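Local coordinates for protein ethyl acetate hydrolase (Pseudomonas veronii, PDB 5EFZ) that hydrolyses ethyl acetate to ethanol and acetate, a step in the breakdown of short-chain methyl ketones such as 2-butanone, at residues G31-P34 and C40-E43; I94-I99 and S129-L134; F308-C313 and S323-L328; K288-I293 and L314-M319; E231-G236 and Q247-G252. All coordinates share one frame; numbering follows the deposited sequence.

Contact 1 (G31-P34 and C40-E43); sequences GPLP and CMPE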
# COMPACT_ATOMS: atom_id res chain seq x y z
N GLY A 31 12.46 24.86 28.70
CA GLY A 31 13.04 26.14 28.32
C GLY A 31 13.06 26.31 26.81
O GLY A 31 12.39 25.57 26.09
N PRO A 32 13.82 27.30 26.32
CA PRO A 32 13.83 27.57 24.87
C PRO A 32 14.40 26.41 24.06
O PRO A 32 15.33 25.73 24.51
CB PRO A 32 14.71 28.82 24.75
CG PRO A 32 15.51 28.84 26.02
CD PRO A 32 14.64 28.26 27.07
N LEU A 33 13.83 26.16 22.88
CA LEU A 33 14.35 25.11 22.01
C LEU A 33 14.62 25.69 20.64
O LEU A 33 13.67 25.95 19.89
CB LEU A 33 13.36 23.93 21.92
CG LEU A 33 13.80 22.74 21.07
CD1 LEU A 33 15.07 22.13 21.66
CD2 LEU A 33 12.71 21.67 20.99
N PRO A 34 15.90 25.93 20.31
CA PRO A 34 16.21 26.34 18.94
C PRO A 34 16.05 25.15 18.01
O PRO A 34 16.65 24.10 18.24
CB PRO A 34 17.67 26.84 19.04
CG PRO A 34 18.22 26.10 20.20
CD PRO A 34 17.09 25.85 21.16
N CYS A 40 12.99 29.42 16.73
CA CYS A 40 13.17 29.13 18.14
C CYS A 40 11.82 28.98 18.83
O CYS A 40 10.97 29.86 18.70
CB CYS A 40 13.99 30.24 18.83
SG CYS A 40 14.66 29.77 20.50
N MET A 41 11.60 27.88 19.55
CA MET A 41 10.45 27.81 20.46
C MET A 41 10.84 28.50 21.78
O MET A 41 11.78 28.07 22.43
CB MET A 41 10.04 26.37 20.73
CG MET A 41 9.88 25.52 19.48
SD MET A 41 9.38 23.85 19.97
CE MET A 41 7.83 24.17 20.79
N PRO A 42 10.13 29.57 22.16
CA PRO A 42 10.48 30.28 23.39
C PRO A 42 10.36 29.40 24.64
O PRO A 42 11.11 29.59 25.59
CB PRO A 42 9.45 31.41 23.45
CG PRO A 42 8.94 31.54 22.06
CD PRO A 42 8.99 30.18 21.46
N GLU A 43 9.39 28.49 24.66
CA GLU A 43 9.31 27.51 25.74
C GLU A 43 8.78 26.21 25.18
O GLU A 43 7.75 26.17 24.52
CB GLU A 43 8.43 28.00 26.90
CG GLU A 43 6.99 28.32 26.51
CD GLU A 43 6.03 28.21 27.68
OE1 GLU A 43 6.50 28.03 28.83
OE2 GLU A 43 4.80 28.28 27.46

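Contact 2 (I94-I99 and S129-L134); sequences IVVNQI and SAQHTL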
# COMPACT_ATOMS: atom_id res chain seq x y z
N ILE A 94 10.26 6.05 31.14
CA ILE A 94 9.95 7.46 30.97
C ILE A 94 9.43 7.61 29.57
O ILE A 94 10.20 7.45 28.63
CB ILE A 94 11.19 8.34 31.21
CG1 ILE A 94 11.73 8.07 32.63
CG2 ILE A 94 10.86 9.83 30.96
CD1 ILE A 94 13.04 8.78 32.95
N VAL A 95 8.14 7.94 29.43
CA VAL A 95 7.50 7.99 28.13
C VAL A 95 7.30 9.46 27.75
O VAL A 95 6.61 10.19 28.46
CB VAL A 95 6.16 7.26 28.13
CG1 VAL A 95 5.62 7.19 26.67
CG2 VAL A 95 6.33 5.86 28.77
N VAL A 96 7.94 9.89 26.67
CA VAL A 96 7.96 11.31 26.34
C VAL A 96 7.20 11.55 25.05
O VAL A 96 7.53 10.98 24.00
CB VAL A 96 9.39 11.84 26.22
CG1 VAL A 96 9.40 13.37 25.91
CG2 VAL A 96 10.21 11.50 27.52
N ASN A 97 6.18 12.39 25.14
CA ASN A 97 5.34 12.72 23.98
C ASN A 97 6.05 13.61 22.96
O ASN A 97 6.68 14.62 23.32
CB ASN A 97 4.06 13.40 24.47
CG ASN A 97 3.13 12.42 25.18
OD1 ASN A 97 2.32 11.74 24.53
ND2 ASN A 97 3.21 12.37 26.52
N GLN A 98 5.94 13.23 21.70
CA GLN A 98 6.49 14.02 20.60
C GLN A 98 6.05 15.46 20.66
O GLN A 98 4.87 15.74 20.91
CB GLN A 98 6.02 13.46 19.26
CG GLN A 98 6.87 12.34 18.70
CD GLN A 98 6.43 12.08 17.25
OE1 GLN A 98 6.25 13.02 16.46
NE2 GLN A 98 6.17 10.82 16.92
N ILE A 99 6.98 16.36 20.38
CA ILE A 99 6.61 17.74 20.04
C ILE A 99 5.65 17.68 18.88
O ILE A 99 5.96 17.08 17.84
CB ILE A 99 7.86 18.57 19.67
CG1 ILE A 99 8.82 18.60 20.88
CG2 ILE A 99 7.46 20.00 19.26
CD1 ILE A 99 10.20 19.17 20.54
N SER A 129 16.91 16.14 21.02
CA SER A 129 17.61 17.18 21.78
C SER A 129 16.79 17.62 23.00
O SER A 129 17.33 17.75 24.11
CB SER A 129 17.94 18.37 20.88
OG SER A 129 18.55 19.41 21.65
N ALA A 130 15.49 17.83 22.80
CA ALA A 130 14.60 18.17 23.90
C ALA A 130 14.55 17.08 24.97
O ALA A 130 14.60 17.37 26.18
CB ALA A 130 13.17 18.46 23.38
N GLN A 131 14.43 15.83 24.54
CA GLN A 131 14.46 14.69 25.48
C GLN A 131 15.76 14.60 26.27
O GLN A 131 15.78 14.28 27.48
CB GLN A 131 14.22 13.38 24.72
CG GLN A 131 12.77 13.24 24.21
CD GLN A 131 12.64 12.26 23.06
OE1 GLN A 131 13.55 11.49 22.79
NE2 GLN A 131 11.51 12.33 22.34
N HIS A 132 16.87 14.83 25.58
CA HIS A 132 18.16 14.80 26.26
C HIS A 132 18.22 15.90 27.33
O HIS A 132 18.76 15.68 28.43
CB HIS A 132 19.28 14.95 25.24
CG HIS A 132 20.64 14.97 25.86
ND1 HIS A 132 21.31 16.14 26.14
CD2 HIS A 132 21.47 13.97 26.24
CE1 HIS A 132 22.49 15.86 26.68
NE2 HIS A 132 22.61 14.55 26.75
N THR A 133 17.68 17.07 27.03
CA THR A 133 17.69 18.16 28.02
C THR A 133 16.81 17.79 29.20
O THR A 133 17.16 18.03 30.35
CB THR A 133 17.20 19.50 27.40
OG1 THR A 133 18.18 19.94 26.46
CG2 THR A 133 17.01 20.58 28.49
N LEU A 134 15.66 17.19 28.90
CA LEU A 134 14.74 16.73 29.93
C LEU A 134 15.44 15.75 30.87
O LEU A 134 15.39 15.88 32.10
CB LEU A 134 13.53 16.05 29.27
CG LEU A 134 12.58 15.36 30.25
CD1 LEU A 134 11.76 16.37 31.03
CD2 LEU A 134 11.68 14.38 29.47
O HOH W 1 9.59 14.63 22.46

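Contact 3 (F308-C313 and S323-L328); sequences FTVDDC and SEFRPL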
# COMPACT_ATOMS: atom_id res chain seq x y z
N PHE A 308 7.60 -0.03 6.28
CA PHE A 308 8.93 -0.13 6.87
C PHE A 308 9.31 -1.61 6.74
O PHE A 308 9.05 -2.38 7.64
CB PHE A 308 8.95 0.32 8.34
CG PHE A 308 8.97 1.81 8.55
CD1 PHE A 308 10.02 2.57 8.05
CD2 PHE A 308 7.99 2.43 9.31
CE1 PHE A 308 10.06 3.96 8.28
CE2 PHE A 308 8.03 3.81 9.56
CZ PHE A 308 9.07 4.57 9.04
N THR A 309 9.85 -2.03 5.59
CA THR A 309 9.93 -3.46 5.31
C THR A 309 11.08 -4.16 5.99
O THR A 309 12.04 -3.53 6.46
CB THR A 309 10.05 -3.73 3.82
OG1 THR A 309 11.36 -3.37 3.37
CG2 THR A 309 8.99 -2.88 3.07
N VAL A 310 10.98 -5.48 6.05
CA VAL A 310 12.07 -6.31 6.57
C VAL A 310 13.36 -6.00 5.81
O VAL A 310 14.45 -5.91 6.40
CB VAL A 310 11.69 -7.81 6.47
CG1 VAL A 310 12.87 -8.68 6.70
CG2 VAL A 310 10.57 -8.14 7.47
N ASP A 311 13.23 -5.86 4.49
CA ASP A 311 14.40 -5.57 3.64
C ASP A 311 14.99 -4.19 3.92
O ASP A 311 16.23 -4.05 3.91
CB ASP A 311 14.04 -5.65 2.14
CG ASP A 311 13.79 -7.07 1.67
OD1 ASP A 311 14.52 -8.00 2.07
OD2 ASP A 311 12.83 -7.26 0.90
N ASP A 312 14.13 -3.18 4.11
CA ASP A 312 14.57 -1.83 4.51
C ASP A 312 15.40 -1.89 5.79
O ASP A 312 16.49 -1.31 5.88
CB ASP A 312 13.39 -0.89 4.77
CG ASP A 312 12.65 -0.44 3.49
OD1 ASP A 312 13.23 -0.46 2.37
OD2 ASP A 312 11.46 -0.08 3.62
N CYS A 313 14.91 -2.63 6.78
CA CYS A 313 15.54 -2.60 8.09
C CYS A 313 16.77 -3.47 8.09
O CYS A 313 17.73 -3.17 8.77
CB CYS A 313 14.58 -3.04 9.20
SG CYS A 313 13.14 -1.92 9.31
N SER A 323 25.10 -5.09 16.51
CA SER A 323 23.64 -5.22 16.45
C SER A 323 23.14 -6.62 16.09
O SER A 323 23.92 -7.48 15.68
CB SER A 323 23.07 -4.22 15.44
OG SER A 323 23.46 -4.55 14.11
N GLU A 324 21.84 -6.83 16.21
CA GLU A 324 21.21 -8.10 15.84
C GLU A 324 19.93 -7.82 15.10
O GLU A 324 19.22 -6.88 15.43
CB GLU A 324 20.92 -8.97 17.05
CG GLU A 324 22.20 -9.31 17.81
CD GLU A 324 22.00 -10.31 18.92
OE1 GLU A 324 21.00 -11.04 18.88
OE2 GLU A 324 22.86 -10.36 19.83
N PHE A 325 19.63 -8.66 14.13
CA PHE A 325 18.40 -8.52 13.34
C PHE A 325 17.37 -9.51 13.89
O PHE A 325 17.58 -10.73 13.86
CB PHE A 325 18.71 -8.79 11.86
CG PHE A 325 17.57 -8.48 10.92
CD1 PHE A 325 17.10 -7.18 10.81
CD2 PHE A 325 17.00 -9.49 10.13
CE1 PHE A 325 16.05 -6.88 9.92
CE2 PHE A 325 15.94 -9.19 9.24
CZ PHE A 325 15.47 -7.88 9.15
N ARG A 326 16.30 -8.98 14.47
CA ARG A 326 15.27 -9.81 15.09
C ARG A 326 13.85 -9.41 14.65
O ARG A 326 13.14 -8.74 15.38
CB ARG A 326 15.39 -9.72 16.61
CG ARG A 326 16.62 -10.50 17.13
CD ARG A 326 16.97 -10.19 18.54
NE ARG A 326 18.09 -11.00 19.03
CZ ARG A 326 18.03 -11.82 20.07
NH1 ARG A 326 16.88 -11.97 20.72
NH2 ARG A 326 19.10 -12.50 20.47
N PRO A 327 13.45 -9.85 13.46
CA PRO A 327 12.11 -9.46 12.98
C PRO A 327 11.03 -10.03 13.90
O PRO A 327 11.18 -11.16 14.40
CB PRO A 327 12.02 -10.10 11.59
CG PRO A 327 13.40 -10.50 11.23
CD PRO A 327 14.14 -10.76 12.53
N LEU A 328 9.95 -9.27 14.07
CA LEU A 328 8.76 -9.72 14.78
C LEU A 328 7.82 -10.37 13.77
O LEU A 328 7.51 -9.76 12.74
CB LEU A 328 8.06 -8.54 15.46
CG LEU A 328 8.92 -7.88 16.53
CD1 LEU A 328 8.23 -6.62 16.98
CD2 LEU A 328 9.08 -8.85 17.72

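Contact 4 (K288-I293 and L314-M319); sequences KALGRI and LSEQKM. With EDO (1,2-ethanediol), chain H; EDO (1,2-ethanediol), chain M.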
# COMPACT_ATOMS: atom_id res chain seq x y z
N LYS A 288 28.39 5.87 7.83
CA LYS A 288 29.20 6.59 8.82
C LYS A 288 28.39 6.93 10.06
O LYS A 288 28.88 6.79 11.18
CB LYS A 288 29.76 7.87 8.22
CG LYS A 288 30.75 8.54 9.12
CD LYS A 288 31.34 9.78 8.50
CE LYS A 288 32.25 10.50 9.49
NZ LYS A 288 32.78 11.80 8.93
N ALA A 289 27.16 7.38 9.87
CA ALA A 289 26.25 7.68 10.98
C ALA A 289 25.92 6.45 11.81
O ALA A 289 25.99 6.50 13.04
CB ALA A 289 24.93 8.30 10.45
N LEU A 290 25.51 5.36 11.15
CA LEU A 290 25.17 4.15 11.88
C LEU A 290 26.41 3.51 12.53
O LEU A 290 26.29 2.82 13.55
CB LEU A 290 24.48 3.13 10.96
CG LEU A 290 23.10 3.61 10.49
CD1 LEU A 290 22.44 2.58 9.54
CD2 LEU A 290 22.16 3.94 11.66
N GLY A 291 27.58 3.73 11.93
CA GLY A 291 28.83 3.24 12.49
C GLY A 291 29.20 3.91 13.81
O GLY A 291 30.05 3.38 14.55
N ARG A 292 28.59 5.06 14.10
CA ARG A 292 28.80 5.77 15.38
C ARG A 292 28.08 5.09 16.56
O ARG A 292 28.40 5.37 17.73
CB ARG A 292 28.29 7.22 15.27
CG ARG A 292 29.25 8.15 14.56
CD ARG A 292 28.61 9.50 14.21
NE ARG A 292 27.90 10.12 15.32
CZ ARG A 292 27.67 11.43 15.42
NH1 ARG A 292 28.14 12.27 14.48
NH2 ARG A 292 27.01 11.92 16.46
N ILE A 293 27.11 4.24 16.26
CA ILE A 293 26.28 3.67 17.31
C ILE A 293 27.12 2.74 18.20
O ILE A 293 27.79 1.85 17.69
CB ILE A 293 25.09 2.90 16.72
CG1 ILE A 293 24.16 3.88 16.00
CG2 ILE A 293 24.39 2.11 17.84
CD1 ILE A 293 22.95 3.20 15.36
N LEU A 314 16.72 -4.56 7.32
CA LEU A 314 17.90 -5.41 7.23
C LEU A 314 19.09 -4.62 6.65
O LEU A 314 20.24 -4.76 7.11
CB LEU A 314 17.59 -6.64 6.39
CG LEU A 314 18.77 -7.62 6.19
CD1 LEU A 314 19.31 -8.13 7.55
CD2 LEU A 314 18.37 -8.75 5.28
N SER A 315 18.84 -3.77 5.64
CA SER A 315 19.93 -3.07 4.98
C SER A 315 20.61 -2.11 5.95
O SER A 315 21.83 -1.90 5.86
CB SER A 315 19.46 -2.32 3.73
OG SER A 315 18.62 -1.25 4.07
N GLU A 316 19.85 -1.55 6.88
CA GLU A 316 20.41 -0.67 7.92
C GLU A 316 21.12 -1.48 9.02
O GLU A 316 22.19 -1.09 9.51
CB GLU A 316 19.33 0.20 8.54
CG GLU A 316 18.73 1.21 7.53
CD GLU A 316 17.76 2.21 8.14
OE1 GLU A 316 17.17 1.96 9.24
OE2 GLU A 316 17.59 3.27 7.51
N GLN A 317 20.52 -2.60 9.41
CA GLN A 317 21.11 -3.42 10.48
C GLN A 317 22.53 -3.86 10.13
O GLN A 317 23.42 -3.90 10.99
CB GLN A 317 20.24 -4.63 10.80
CG GLN A 317 20.76 -5.44 12.01
CD GLN A 317 21.73 -6.56 11.59
OE1 GLN A 317 21.59 -7.11 10.49
NE2 GLN A 317 22.68 -6.91 12.47
N LYS A 318 22.75 -4.15 8.86
CA LYS A 318 24.06 -4.57 8.39
C LYS A 318 25.13 -3.53 8.62
O LYS A 318 26.31 -3.85 8.63
CB LYS A 318 24.00 -4.94 6.91
CG LYS A 318 23.20 -6.22 6.64
CD LYS A 318 23.25 -6.58 5.17
CE LYS A 318 22.38 -7.78 4.84
NZ LYS A 318 22.25 -7.88 3.34
N MET A 319 24.72 -2.27 8.80
CA MET A 319 25.65 -1.15 8.99
C MET A 319 25.85 -0.75 10.47
O MET A 319 26.63 0.16 10.78
CB MET A 319 25.16 0.09 8.21
CG MET A 319 25.25 -0.08 6.69
SD MET A 319 24.61 1.40 5.86
CE MET A 319 24.94 0.99 4.15
C1 EDO H . 19.07 -6.00 2.31
O1 EDO H . 20.48 -5.89 2.57
C2 EDO H . 18.78 -7.30 1.57
O2 EDO H . 17.39 -7.63 1.73
C1 EDO M . 15.69 2.32 4.40
O1 EDO M . 15.26 3.62 4.00
C2 EDO M . 17.21 2.24 4.26
O2 EDO M . 17.83 3.37 4.89

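Contact 5 (E231-G236 and Q247-G252); sequences EFFRTG and QMFVDG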
# COMPACT_ATOMS: atom_id res chain seq x y z
N GLU A 231 -2.68 -10.22 4.13
CA GLU A 231 -2.91 -11.46 4.89
C GLU A 231 -3.78 -11.24 6.13
O GLU A 231 -4.58 -12.11 6.49
CB GLU A 231 -1.59 -12.08 5.34
CG GLU A 231 -0.94 -13.00 4.34
CD GLU A 231 -1.84 -14.16 3.96
OE1 GLU A 231 -1.80 -15.23 4.61
OE2 GLU A 231 -2.60 -13.99 2.99
N PHE A 232 -3.58 -10.10 6.79
CA PHE A 232 -4.43 -9.70 7.93
C PHE A 232 -5.90 -9.85 7.56
O PHE A 232 -6.70 -10.48 8.29
CB PHE A 232 -4.11 -8.25 8.31
CG PHE A 232 -4.95 -7.67 9.46
CD1 PHE A 232 -4.54 -7.85 10.78
CD2 PHE A 232 -6.04 -6.84 9.20
CE1 PHE A 232 -5.27 -7.26 11.88
CE2 PHE A 232 -6.76 -6.25 10.24
CZ PHE A 232 -6.38 -6.46 11.58
N PHE A 233 -6.26 -9.27 6.42
CA PHE A 233 -7.65 -9.30 5.98
C PHE A 233 -8.04 -10.62 5.38
O PHE A 233 -9.15 -11.09 5.61
CB PHE A 233 -7.92 -8.17 4.97
CG PHE A 233 -7.73 -6.80 5.60
CD1 PHE A 233 -8.64 -6.34 6.55
CD2 PHE A 233 -6.64 -6.00 5.27
CE1 PHE A 233 -8.47 -5.08 7.13
CE2 PHE A 233 -6.46 -4.76 5.88
CZ PHE A 233 -7.38 -4.30 6.81
N ARG A 234 -7.14 -11.24 4.61
CA ARG A 234 -7.50 -12.48 3.97
C ARG A 234 -7.86 -13.54 5.00
O ARG A 234 -8.77 -14.35 4.78
CB ARG A 234 -6.37 -13.03 3.07
CG ARG A 234 -6.77 -14.36 2.39
CD ARG A 234 -5.65 -15.00 1.58
NE ARG A 234 -4.59 -15.59 2.42
CZ ARG A 234 -4.63 -16.80 2.96
NH1 ARG A 234 -5.69 -17.58 2.77
NH2 ARG A 234 -3.62 -17.24 3.70
N THR A 235 -7.14 -13.53 6.12
CA THR A 235 -7.34 -14.59 7.11
C THR A 235 -8.35 -14.18 8.18
O THR A 235 -8.61 -14.92 9.12
CB THR A 235 -6.02 -14.99 7.80
OG1 THR A 235 -5.49 -13.87 8.52
CG2 THR A 235 -4.99 -15.48 6.77
N GLY A 236 -8.93 -12.99 8.02
CA GLY A 236 -10.04 -12.59 8.87
C GLY A 236 -9.66 -12.08 10.25
O GLY A 236 -10.47 -12.16 11.17
N GLN A 247 -16.00 -3.15 6.07
CA GLN A 247 -16.71 -1.89 6.31
C GLN A 247 -16.78 -1.59 7.81
O GLN A 247 -16.50 -0.47 8.23
CB GLN A 247 -18.11 -1.90 5.69
CG GLN A 247 -18.82 -0.54 5.74
CD GLN A 247 -20.13 -0.47 4.94
OE1 GLN A 247 -20.52 -1.43 4.28
NE2 GLN A 247 -20.79 0.68 4.99
N MET A 248 -17.11 -2.59 8.63
CA MET A 248 -17.24 -2.35 10.08
C MET A 248 -15.88 -2.03 10.72
O MET A 248 -15.80 -1.23 11.65
CB MET A 248 -17.86 -3.57 10.79
CG MET A 248 -19.37 -3.69 10.61
SD MET A 248 -20.17 -2.08 10.87
CE MET A 248 -20.82 -1.74 9.23
N PHE A 249 -14.83 -2.66 10.21
CA PHE A 249 -13.47 -2.39 10.69
C PHE A 249 -12.99 -0.98 10.32
O PHE A 249 -12.43 -0.25 11.15
CB PHE A 249 -12.52 -3.44 10.13
CG PHE A 249 -11.11 -3.31 10.64
CD1 PHE A 249 -10.79 -3.65 11.94
CD2 PHE A 249 -10.11 -2.83 9.81
CE1 PHE A 249 -9.48 -3.52 12.43
CE2 PHE A 249 -8.80 -2.72 10.27
CZ PHE A 249 -8.49 -3.05 11.58
N VAL A 250 -13.20 -0.60 9.07
CA VAL A 250 -12.82 0.74 8.64
C VAL A 250 -13.59 1.79 9.45
O VAL A 250 -13.00 2.74 9.96
CB VAL A 250 -13.09 0.93 7.12
CG1 VAL A 250 -12.93 2.36 6.72
CG2 VAL A 250 -12.13 0.04 6.34
N ASP A 251 -14.92 1.61 9.58
CA ASP A 251 -15.72 2.60 10.29
C ASP A 251 -15.51 2.57 11.81
O ASP A 251 -15.36 3.62 12.44
CB ASP A 251 -17.21 2.42 9.99
CG ASP A 251 -17.56 2.71 8.55
OD1 ASP A 251 -16.69 3.22 7.80
OD2 ASP A 251 -18.70 2.40 8.17
N GLY A 252 -15.50 1.37 12.40
CA GLY A 252 -15.54 1.23 13.84
C GLY A 252 -14.20 1.25 14.54
O GLY A 252 -14.13 1.54 15.73

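Contact 1 (G31-P34 and C40-E43)
Leu33 and Met41 stand opposite each other in the register, as a hydrogen-bonded pair in a short antiparallel beta hairpin. Its strands are 33-34 and 40-41. The two side chains lie side by side on one face and point the same way. They meet through Leu33 CD2 and Met41 SD, 4.1 Å apart. Leu33 reaches this place with CG anti to its own N (chi1 -179°). The Met41 chain bends at its last torsion (chi3 61°), and its end leads away from Leu33. Both residues are buried. The Leu33 side chain also packs on Cys44 and Ile99, and Met41 on Leu35 and Ser105.

The other face carries Pro34 and Cys40, a non-hydrogen-bonded pair. This face is exposed. Cys40 SG is 4.4 Å from Pro34 CB and equally far from Pro32 CB. These are loose apolar contacts.

The backbone holds the hairpin together. Leu33 N donates to Met41 O over 2.8 Å, and the donor lies in the carbonyl plane. Met41 N donates back to Leu33 O over 2.9 Å, but from above the carbonyl plane (38° out of it). Next to this pair, Pro32 CA lies near Met41 O and Pro42 O. Gly31 sits at the open end of the hairpin. Its N bonds to Asn29 OD1. At its positive phi a side chain would be jammed against the preceding carbonyl oxygen. The contact lies away from the probable catalytic residues. The shorter of the two CA-H...O contacts runs from Pro32 CA to Met41 O, at 3.2 Å.

Contact 2 (I94-I99 and S129-L134)
Val96 at the end of strand 92-96 faces Gln131 on helix 124-139, with their CA atoms 7.4 Å apart. The Val96 side chain points at the helix, and its two methyls take different partners. CG1 lies 3.8 Å from Gln131 CG. Here the two side chains run antiparallel past one another. CG2 meets Leu134 CD2 tip to tip, also at 3.8 Å. A chi1 of -178° turns CG1 of Val96 away from the backbone nitrogen, which puts one methyl against each helix residue. Farther along, Ile99 CD1 touches Ala130 CB at 4.2 Å. All five residues are buried.

This is the helix-on-sheet packing of the alpha/beta hydrolase fold. The strand belongs to the large mixed sheet, and the helix lies against one side of it. Strands 45-51 and 61-65 share the helix face: Leu46 touches Ala130, Val48 touches Leu134 and Leu63 touches Gln131.

Gln131 brings a polar end into this apolar layer. Past CG the chain is straight and carries the amide past Val96. One water bridges the segments. It accepts from Gln131 NE2 at 3.0 Å and donates to Asn97 O at 3.0 Å. The rest of the amide is also paired. OE1 bonds to Trp160 NE1 and NE2 to Gln156 OE1, both on helix 152-163. Asn97 O takes a further bond from Ser104 OG.

Contact 3 (F308-C313 and S323-L328)
Phe325 and Val310 make the main apolar contact between strand 324-325 and helix 310-317. Their side chains cross at about a right angle. Val310 CG1 sits at the edge of the phenyl ring, in its plane, 3.7 Å from Phe325 CZ. In Phe325, chi1 of -172° swings the ring away from the backbone nitrogen, and it extends from the strand toward the first turn of the helix. Cys313 touches it too, with CB 4.2 Å from Phe325 CE1. The backbone oxygen of Val310 comes close, 3.5 Å from Phe325 CZ.

Two side-chain hydrogen bonds cap the helix start. Thr309 and Asp312 form a capping box there. Asp312 N donates to Thr309 OG1 over 2.9 Å. In return, Thr309 N donates to Asp312 OD2 over 3.2 Å, from above the carboxylate plane.

One salt bridge is local to the strand segment. Arg326 grips Glu324 side-on, with NE and NH2 both 2.9 Å from OE1. Arg326 NH2 has a second acidic partner, Glu354 on helix 342-356.

Strand 296-300, helix 310-317 and strand 324-325 form a beta-alpha-beta unit of the alpha/beta hydrolase fold. Strand 324-325 is an outermost strand of the main sheet within this chain and pairs in parallel with strand 296-300. Phe325 packs between strand and helix, where Leu314 and Gln317 also touch it.

Contact 4 (K288-I293 and L314-M319)
Leu290 buries the largest area here, followed by Met319 and Glu316. Leu290 points from the end of helix 286-290 toward the end of helix 310-317. Its CD1 lies 3.9 Å from Met319 CB, and the two side chains cross obliquely. The same methyl rests 4.0 Å from Glu316 CB and 3.7 Å from Glu316 O. Leu290 CB sits 3.7 Å from Met319 O. One leucine thus packs on both side chain and backbone of Glu316 and Met319.

Met319 takes part through CB and its carbonyl group. Beyond CG its chain is extended, and the end leads away from Leu290. Ala287 also touches it. Met319 N bonds back to Glu316 O.

Glu316 packs through CB, while its carboxylate goes elsewhere. CG is anti to the carbonyl carbon (chi1 -66°), and the extended chain carries the acid group away from Leu290. OE1 accepts from Ala178 N and OE2 from Arg179 N. OE2 also accepts from O2 of a 1,2-ethanediol, at 2.6 Å. A second 1,2-ethanediol takes a bond from Lys318 NZ to its O1, at 2.8 Å. Both diols probably come from the crystallisation liquor.

A type I beta turn runs from Leu290 to Ile293, and the chain then enters strand 296-300. The contact is helix-end packing within the alpha/beta hydrolase fold, where the approach to this strand meets the helix that follows it.

Contact 5 (E231-G236 and Q247-G252)
The Phe233 ring has Phe232 CD2 over the centre of one face, 3.5 Å above its plane. At its edge, in plane, lies Phe249 CD2, 3.9 Å from Phe233 CE1. The Phe232 ring receives Phe233 CE1 at its own edge. Phe249 comes to Phe232 from the opposite direction, with Phe249 CZ 3.9 Å from Phe232 CE2. Phe249 meets both rings obliquely, with planes at 52° to Phe232 and 73° to Phe233. Phe249 has CG anti to its backbone N (chi1 -176°), which sends its ring out from the helix to meet both partners.

The three rings form a buried aromatic cluster between helix 230-234 and helix 246-258. More rings join it. Trp228 stacks on Phe232 and meets Phe249 edge-to-face. His238 meets Phe233 edge-to-face, and Phe243 does the same with Phe249.

Helix 230-234 ends in a Schellman motif, with Gly236 at positive phi. Glu231 O accepts from both Thr235 N and Thr235 OG1, which approach from opposite faces of its plane. Arg234 holds the Glu231 carboxylate side-on. Its NE reaches OE2 at 2.6 Å and NH2 reaches OE1 at 2.9 Å, each on a syn lone pair. Thr235 CG2 lies over one face of the guanidinium. Arg234 also packs on Asp312 of the second subunit.

Contacts 1 and 2 touch: Leu33 CD2 lies 3.6 Å from Ile99 CD1 and 4.0 Å from Ala130 CB. The hairpin packs on the loop after strand 92-96 and on helix 124-139. Contacts 3 and 4 share helix 310-317; their centres are 12 Å apart. Gln317 NE2 probably bonds to Ser323 OG, at 3.0 Å. Contact 5 stands apart in its own chain, about 12 Å from contact 3 at the nearest atoms. Across the dimer, Asp311 and Asp312 of contact 3 pack on Glu231 and Arg234 of the second subunit, and Ser315 of contact 4 on that Arg234. Of the probable triad Ser151-Asp305-His334, Asp305 is about 7 Å from Val310 and His334 about 10 Å from Phe232, between side chains.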